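Local structure of 3-dehydroquinate dehydratase (Geobacillus kaustophilus, 2YR1) at the interface of chains A and B. The protein catalyses the cis-dehydration of 3-dehydroquinate to 3-dehydroshikimate, the third step of the chorismate pathway, as a homodimeric type I dehydroquinase working through a Schiff base. Numbering follows the deposited sequence. Chains: chain A/B, 3-dehydroquinate dehydratase.

The interface of chains A and B. Residues chain A 244, 247-248, 251; chain B 247-248, 251.
The flat group here is the carboxylate of A:Asp244, which CD1 of B:Ile251 approaches from one face, tilted above the plane, 4.1 Å from OD1. The isoleucine also runs along the aspartate's backbone carbonyl and its CB, which lies 4.0 Å from the isoleucine CG2. Aspartate suits this place because its short CB can lie alongside the isoleucine, while its carboxylate has no bonding partner across the interface. The remaining contacts, between helix 242-256 of chain A and helix 242-255 of chain B about the two-fold axis of the homodimer, are carbon to carbon. At the centre A:Thr247 and B:Thr247 meet methyl to methyl, CG2 to CG2 at 3.6 Å, their side chains crossing at about a right angle. In A:Thr247 the methyl is anti to the backbone N and OG1 stands beside that N (chi1 -65°), which turns carbon towards the partner; threonine's small methyl allows close approach at the axis. On either side, valine and isoleucine slide past each other in opposite directions. CD1 of B:Ile251 reaches CG2 of A:Val248 at 3.7 Å and CG2 of A:Thr247 at 3.8 Å, its tip resting in the angle the two methyls make. An alanine in place of B:Ile251 would probably open a gap beside A:Val248 and A:Thr247 and take the CG2 and CD1 methyls away from the A:Asp244 side chain. Both valine and isoleucine are branched at CB; valine presents a short methyl, CG2, and isoleucine adds the longer reach of CD1. The contact's centre lies about 23 Å from A:Lys174, the Schiff-base lysine, so the patch probably serves assembly rather than catalysis directly. In the twin pairing, CD1 of A:Ile251 packs against CG2 of B:Val248 at 3.8 Å.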
# COMPACT_ATOMS: atom_id res chain seq x y z
N ASP A 244 4.66 -13.26 -6.09
CA ASP A 244 3.54 -12.43 -5.70
C ASP A 244 3.97 -10.96 -5.59
O ASP A 244 3.20 -10.05 -5.89
CB ASP A 244 2.92 -12.95 -4.40
CG ASP A 244 2.32 -14.35 -4.55
OD1 ASP A 244 1.57 -14.57 -5.52
OD2 ASP A 244 2.58 -15.23 -3.72
N THR A 247 3.96 -9.58 -9.11
CA THR A 247 2.58 -9.39 -9.57
C THR A 247 2.06 -8.01 -9.14
O THR A 247 1.59 -7.22 -9.95
CB THR A 247 1.64 -10.47 -8.96
OG1 THR A 247 2.03 -11.76 -9.46
CG2 THR A 247 0.19 -10.20 -9.31
N VAL A 248 2.16 -7.74 -7.84
CA VAL A 248 1.67 -6.47 -7.29
C VAL A 248 2.46 -5.26 -7.79
O VAL A 248 1.88 -4.22 -8.14
CB VAL A 248 1.70 -6.52 -5.73
CG1 VAL A 248 1.31 -5.19 -5.15
CG2 VAL A 248 0.75 -7.62 -5.24
N ILE A 251 1.34 -4.21 -11.27
CA ILE A 251 0.05 -3.55 -11.26
C ILE A 251 0.20 -2.17 -10.64
O ILE A 251 -0.19 -1.16 -11.22
CB ILE A 251 -0.96 -4.38 -10.47
CG1 ILE A 251 -1.21 -5.69 -11.22
CG2 ILE A 251 -2.25 -3.58 -10.24
CD1 ILE A 251 -1.96 -6.72 -10.44
N THR B 247 -6.83 -9.00 -7.96
CA THR B 247 -5.55 -9.72 -7.89
C THR B 247 -4.72 -9.24 -6.70
O THR B 247 -4.23 -10.05 -5.90
CB THR B 247 -4.74 -9.54 -9.21
OG1 THR B 247 -5.48 -10.09 -10.31
CG2 THR B 247 -3.37 -10.25 -9.12
N VAL B 248 -4.57 -7.93 -6.57
CA VAL B 248 -3.81 -7.35 -5.47
C VAL B 248 -4.46 -7.61 -4.11
O VAL B 248 -3.77 -7.92 -3.14
CB VAL B 248 -3.60 -5.82 -5.68
CG1 VAL B 248 -2.95 -5.20 -4.44
CG2 VAL B 248 -2.71 -5.59 -6.91
N ILE B 251 -3.68 -11.15 -2.85
CA ILE B 251 -2.34 -11.26 -2.32
C ILE B 251 -2.21 -10.52 -0.99
O ILE B 251 -1.67 -11.04 -0.00
CB ILE B 251 -1.31 -10.72 -3.34
CG1 ILE B 251 -1.33 -11.61 -4.59
CG2 ILE B 251 0.10 -10.70 -2.72
CD1 ILE B 251 -0.53 -11.08 -5.73